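Local coordinates for ribonucleoside-diphosphate reductase subunit beta (Streptococcus sanguinis, PDB 4N83), which probably supplies the metal- and radical-bearing subunit of a class Ib ribonucleotide reductase, which converts ribonucleoside diphosphates to deoxyribonucleotides for DNA synthesis, at residues W30-I35 with Y104-S109; L64-Q69 with S98-S103. All blocks are in the same frame, centred on the assembly; numbering follows the deposited sequence.

Overall arrangement
Helix 84-111 is shared by both contacts: contact 2 packs its 98-103 turns against helix 49-78 beside a bound manganese, and contact 1 ties the next turns, 104-109, to the loop 30-35. The two centres lie 12 Å apart. Y104, the predicted active-site tyrosine, links them, its OH standing 2.7 Å from D66 OD2 in a probable hydrogen bond. W30 CZ2 packs 3.6 Å from H100 CD2, and D32 OD1 lies 3.7 Å from K102 CE. Contact 2 holds D66 and H100 of the manganese site, whereas the D32 side chain of contact 1 is about 13 Å from a bound manganese. Both segments of contact 2 fall in sequence between the two segments of contact 1.

Contact 1 (W30-I35 with Y104-S109); sequences WLDTRI and YSSIFS
Between segments 30-35 and 104-109 the CA atoms come nearest at D32 and S106, 6.9 Å apart. Both CB atoms point toward the opposite segment, and the join is made by a single side-chain hydrogen bond: S106 OG donates to D32 OD1 at 2.5 Å, a length that should not be over-read at this resolution. The angle at the acceptor, CG-OD1-OG, is about 122°, so the hydroxyl comes in from beside the carboxylate oxygen and not head-on. In D32 the first torsion sets CG between the backbone N and the carbonyl carbon (chi1 51°), which carries OD1 across to the helix. Apart from this bond the pair meets only lightly, S106 CB lying 3.6 Å from D32 OD1, and 79 Å² is buried in all. Residues 32-34 curl as if into a helical turn, but R34 N reaches L31 O only weakly, at 3.5 Å. Within the ferritin-like helical fold of the small subunit, the bond pins the loop between helices 16-27 and 41-44 to one of the long helices, while I183 of helix 178-206 packs against both D32 and I107. W30, which opens the segment, hydrogen-bonds through NE1 to D190 OD2, which also accepts a bond from H100 NE2; this Trp-Asp-His chain is consistent with the radical-transfer route of class I reductases. On the helix, S105 packs against N11 of the second subunit, and its OG pairs weakly with W10 N of that subunit.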
loop_
_atom_site.group_PDB
_atom_site.type_symbol
_atom_site.label_atom_id
_atom_site.label_comp_id
_atom_site.label_asym_id
_atom_site.label_seq_id
_atom_site.Cartn_x
_atom_site.Cartn_y
_atom_site.Cartn_z
ATOM N N TRP A 30 -4.107 8.739 7.346
ATOM C CA TRP A 30 -3.812 10.173 7.459
ATOM C C TRP A 30 -2.814 10.668 6.409
ATOM O O TRP A 30 -2.119 9.872 5.770
ATOM C CB TRP A 30 -3.288 10.503 8.859
ATOM C CG TRP A 30 -2.006 9.811 9.213
ATOM C CD1 TRP A 30 -1.864 8.541 9.682
ATOM C CD2 TRP A 30 -0.687 10.361 9.137
ATOM N NE1 TRP A 30 -0.539 8.259 9.900
ATOM C CE2 TRP A 30 0.207 9.361 9.572
ATOM C CE3 TRP A 30 -0.173 11.601 8.739
ATOM C CZ2 TRP A 30 1.589 9.561 9.623
ATOM C CZ3 TRP A 30 1.203 11.801 8.790
ATOM C CH2 TRP A 30 2.067 10.784 9.230
ATOM N N LEU A 31 -2.758 11.989 6.250
ATOM C CA LEU A 31 -1.834 12.638 5.318
ATOM C C LEU A 31 -1.174 13.868 5.941
ATOM O O LEU A 31 -1.783 14.578 6.741
ATOM C CB LEU A 31 -2.564 13.046 4.033
ATOM C CG LEU A 31 -2.900 11.935 3.036
ATOM C CD1 LEU A 31 -3.820 12.464 1.947
ATOM C CD2 LEU A 31 -1.637 11.341 2.428
ATOM N N ASP A 32 0.074 14.111 5.551
ATOM C CA ASP A 32 0.845 15.260 6.035
ATOM C C ASP A 32 0.309 16.605 5.535
ATOM O O ASP A 32 0.562 17.642 6.151
ATOM C CB ASP A 32 2.327 15.119 5.648
ATOM C CG ASP A 32 2.530 14.820 4.170
ATOM O OD1 ASP A 32 2.881 15.749 3.415
ATOM O OD2 ASP A 32 2.328 13.655 3.764
ATOM N N THR A 33 -0.426 16.582 4.426
ATOM C CA THR A 33 -0.972 17.798 3.819
ATOM C C THR A 33 -2.110 18.440 4.626
ATOM O O THR A 33 -2.435 19.610 4.411
ATOM C CB THR A 33 -1.472 17.520 2.388
ATOM O OG1 THR A 33 -2.297 16.349 2.389
ATOM C CG2 THR A 33 -0.297 17.306 1.443
ATOM N N ARG A 34 -2.712 17.681 5.542
ATOM C CA ARG A 34 -3.778 18.199 6.408
ATOM C C ARG A 34 -3.225 19.082 7.528
ATOM O O ARG A 34 -3.793 20.131 7.837
ATOM C CB ARG A 34 -4.573 17.048 7.033
ATOM C CG ARG A 34 -5.261 16.128 6.037
ATOM C CD ARG A 34 -5.893 14.944 6.752
ATOM N NE ARG A 34 -6.520 14.002 5.826
ATOM C CZ ARG A 34 -7.146 12.882 6.189
ATOM N NH1 ARG A 34 -7.240 12.539 7.471
ATOM N NH2 ARG A 34 -7.683 12.096 5.262
ATOM N N ILE A 35 -2.120 18.647 8.133
ATOM C CA ILE A 35 -1.539 19.319 9.299
ATOM C C ILE A 35 -0.909 20.663 8.912
ATOM O O ILE A 35 -0.097 20.717 7.989
ATOM C CB ILE A 35 -0.473 18.425 9.978
ATOM C CG1 ILE A 35 -1.125 17.162 10.553
ATOM C CG2 ILE A 35 0.253 19.185 11.082
ATOM C CD1 ILE A 35 -0.147 16.055 10.885
ATOM N N TYR A 104 8.205 13.485 6.737
ATOM C CA TYR A 104 9.426 14.183 7.143
ATOM C C TYR A 104 9.787 15.312 6.176
ATOM O O TYR A 104 10.232 16.377 6.603
ATOM C CB TYR A 104 10.606 13.213 7.240
ATOM C CG TYR A 104 10.397 12.064 8.200
ATOM C CD1 TYR A 104 10.175 12.295 9.555
ATOM C CD2 TYR A 104 10.437 10.746 7.758
ATOM C CE1 TYR A 104 9.988 11.244 10.439
ATOM C CE2 TYR A 104 10.255 9.689 8.632
ATOM C CZ TYR A 104 10.030 9.941 9.972
ATOM O OH TYR A 104 9.847 8.892 10.846
ATOM N N SER A 105 9.597 15.069 4.878
ATOM C CA SER A 105 9.891 16.071 3.847
ATOM C C SER A 105 9.022 17.326 3.992
ATOM O O SER A 105 9.478 18.434 3.698
ATOM C CB SER A 105 9.718 15.475 2.445
ATOM O OG SER A 105 10.524 14.322 2.270
ATOM N N SER A 106 7.781 17.144 4.444
ATOM C CA SER A 106 6.869 18.264 4.705
ATOM C C SER A 106 7.311 19.091 5.911
ATOM O O SER A 106 7.108 20.306 5.942
ATOM C CB SER A 106 5.446 17.754 4.930
ATOM O OG SER A 106 4.981 17.044 3.799
ATOM N N ILE A 107 7.908 18.428 6.900
ATOM C CA ILE A 107 8.466 19.110 8.068
ATOM C C ILE A 107 9.651 19.973 7.649
ATOM O O ILE A 107 9.757 21.129 8.057
ATOM C CB ILE A 107 8.928 18.110 9.155
ATOM C CG1 ILE A 107 7.727 17.349 9.730
ATOM C CG2 ILE A 107 9.676 18.830 10.273
ATOM C CD1 ILE A 107 8.106 16.120 10.528
ATOM N N PHE A 108 10.532 19.403 6.829
ATOM C CA PHE A 108 11.722 20.111 6.358
ATOM C C PHE A 108 11.366 21.309 5.473
ATOM O O PHE A 108 12.015 22.354 5.551
ATOM C CB PHE A 108 12.659 19.174 5.578
ATOM C CG PHE A 108 13.146 17.981 6.365
ATOM C CD1 PHE A 108 13.620 18.122 7.666
ATOM C CD2 PHE A 108 13.165 16.718 5.784
ATOM C CE1 PHE A 108 14.074 17.023 8.377
ATOM C CE2 PHE A 108 13.620 15.617 6.491
ATOM C CZ PHE A 108 14.076 15.769 7.789
ATOM N N SER A 109 10.339 21.153 4.640
ATOM C CA SER A 109 9.936 22.204 3.701
ATOM C C SER A 109 9.500 23.487 4.406
ATOM O O SER A 109 9.889 24.582 3.999
ATOM C CB SER A 109 8.808 21.708 2.795
ATOM O OG SER A 109 9.235 20.610 2.011
#

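Contact 2 (L64-Q69 with S98-S103); sequences LLDTLQ and SVHAKS. With MN (manganese (II) ion), chain J.
The dimetal site in the helical bundle of this ferritin-like protein is flanked here by two of its long helices, 49-78 and 84-111, with D66 and H100 meeting across the gap. The local axes of 64-69 and 98-103 run nearly antiparallel, at 154°, and approach to 8.1 Å. D66 and A101 are the nearest pair, with 4.9 Å between CA atoms, and the methyl of A101 permits this closeness: its CB lies 3.9 Å from D66 CB and is also near T67 N. D66 binds the manganese through OD1 at 2.1 Å, the other three metal bonds coming from E97, E157 and E191. Its second oxygen, OD2, instead serves the hydroxyl of Y104, so one carboxylate links the metal to the predicted active-site tyrosine. Beside it, D66 OD1 is 3.3 Å from H100 CB and close to the plane of the imidazole, at the ring's edge, and the carboxylate plane is turned 72° from the ring. The first torsion of H100 puts CG opposite its own carbonyl carbon (chi1 -60°), carrying the ring out toward the metal. The manganese lies in the ring plane, 2.9 Å from ND1, which is longer than its bond to D66; H100 is nonetheless among the five residues of this metal site. Outside the pair, T67 OG1 hydrogen-bonds T63 O and I8 N of the second subunit. Three residues on from H100, S103 OG donates at 2.6 Å to H100 O, approaching from above the carbonyl plane.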
loop_
_atom_site.group_PDB
_atom_site.type_symbol
_atom_site.label_atom_id
_atom_site.label_comp_id
_atom_site.label_asym_id
_atom_site.label_seq_id
_atom_site.Cartn_x
_atom_site.Cartn_y
_atom_site.Cartn_z
ATOM N N LEU A 64 15.438 7.639 6.640
ATOM C CA LEU A 64 16.182 6.542 6.024
ATOM C C LEU A 64 15.524 5.191 6.312
ATOM O O LEU A 64 15.481 4.318 5.444
ATOM C CB LEU A 64 17.627 6.531 6.537
ATOM C CG LEU A 64 18.619 5.607 5.827
ATOM C CD1 LEU A 64 18.975 6.149 4.449
ATOM C CD2 LEU A 64 19.872 5.429 6.669
ATOM N N LEU A 65 15.008 5.034 7.529
ATOM C CA LEU A 65 14.431 3.767 7.976
ATOM C C LEU A 65 12.954 3.595 7.600
ATOM O O LEU A 65 12.476 2.465 7.496
ATOM C CB LEU A 65 14.608 3.616 9.485
ATOM C CG LEU A 65 16.054 3.674 9.986
ATOM C CD1 LEU A 65 16.089 3.800 11.502
ATOM C CD2 LEU A 65 16.843 2.457 9.526
ATOM N N ASP A 66 12.233 4.700 7.413
ATOM C CA ASP A 66 10.873 4.639 6.856
ATOM C C ASP A 66 10.914 4.414 5.341
ATOM O O ASP A 66 9.960 3.888 4.764
ATOM C CB ASP A 66 10.065 5.902 7.194
ATOM C CG ASP A 66 9.267 5.764 8.486
ATOM O OD1 ASP A 66 8.483 4.800 8.610
ATOM O OD2 ASP A 66 9.411 6.632 9.372
ATOM N N THR A 67 12.012 4.824 4.704
ATOM C CA THR A 67 12.265 4.510 3.296
ATOM C C THR A 67 12.635 3.035 3.153
ATOM O O THR A 67 12.187 2.360 2.226
ATOM C CB THR A 67 13.413 5.363 2.717
ATOM O OG1 THR A 67 13.181 6.746 3.009
ATOM C CG2 THR A 67 13.521 5.177 1.205
ATOM N N LEU A 68 13.467 2.554 4.074
ATOM C CA LEU A 68 13.865 1.146 4.123
ATOM C C LEU A 68 12.656 0.217 4.228
ATOM O O LEU A 68 12.612 -0.827 3.576
ATOM C CB LEU A 68 14.802 0.909 5.313
ATOM C CG LEU A 68 15.246 -0.528 5.600
ATOM C CD1 LEU A 68 16.077 -1.076 4.451
ATOM C CD2 LEU A 68 16.025 -0.587 6.904
ATOM N N GLN A 69 11.687 0.605 5.054
ATOM C CA GLN A 69 10.496 -0.210 5.294
ATOM C C GLN A 69 9.532 -0.217 4.106
ATOM O O GLN A 69 9.027 -1.274 3.723
ATOM C CB GLN A 69 9.765 0.263 6.557
ATOM C CG GLN A 69 10.480 -0.068 7.859
ATOM C CD GLN A 69 10.381 -1.536 8.232
ATOM O OE1 GLN A 69 9.567 -1.923 9.070
ATOM N NE2 GLN A 69 11.211 -2.363 7.607
ATOM N N SER A 98 5.313 4.521 3.459
ATOM C CA SER A 98 5.683 5.573 2.501
ATOM C C SER A 98 5.177 6.947 2.946
ATOM O O SER A 98 5.845 7.957 2.719
ATOM C CB SER A 98 5.164 5.257 1.089
ATOM O OG SER A 98 6.078 4.441 0.375
ATOM N N VAL A 99 3.999 6.979 3.569
ATOM C CA VAL A 99 3.446 8.223 4.112
ATOM C C VAL A 99 4.335 8.732 5.245
ATOM O O VAL A 99 4.566 9.937 5.362
ATOM C CB VAL A 99 1.999 8.042 4.625
ATOM C CG1 VAL A 99 1.505 9.303 5.327
ATOM C CG2 VAL A 99 1.066 7.685 3.476
ATOM N N HIS A 100 4.833 7.811 6.069
ATOM C CA HIS A 100 5.765 8.156 7.142
ATOM C C HIS A 100 7.058 8.737 6.567
ATOM O O HIS A 100 7.592 9.717 7.088
ATOM C CB HIS A 100 6.094 6.934 8.011
ATOM C CG HIS A 100 4.902 6.316 8.675
ATOM N ND1 HIS A 100 4.940 5.070 9.261
ATOM C CD2 HIS A 100 3.632 6.762 8.826
ATOM C CE1 HIS A 100 3.750 4.782 9.758
ATOM N NE2 HIS A 100 2.937 5.792 9.506
ATOM N N ALA A 101 7.551 8.131 5.491
ATOM C CA ALA A 101 8.763 8.600 4.823
ATOM C C ALA A 101 8.574 9.997 4.223
ATOM O O ALA A 101 9.471 10.841 4.311
ATOM C CB ALA A 101 9.185 7.614 3.745
ATOM N N LYS A 102 7.409 10.232 3.621
ATOM C CA LYS A 102 7.100 11.531 3.019
ATOM C C LYS A 102 6.899 12.624 4.069
ATOM O O LYS A 102 7.388 13.742 3.901
ATOM C CB LYS A 102 5.856 11.440 2.122
ATOM C CG LYS A 102 5.405 12.782 1.558
ATOM C CD LYS A 102 4.280 12.634 0.550
ATOM C CE LYS A 102 3.615 13.973 0.265
ATOM N NZ LYS A 102 4.569 14.983 -0.270
ATOM N N SER A 103 6.185 12.298 5.145
ATOM C CA SER A 103 5.833 13.276 6.184
ATOM C C SER A 103 7.025 14.101 6.685
ATOM O O SER A 103 6.870 15.279 7.014
ATOM C CB SER A 103 5.146 12.580 7.363
ATOM O OG SER A 103 5.943 11.530 7.877
HETATM MN MN MN J . 7.353 3.521 9.873
#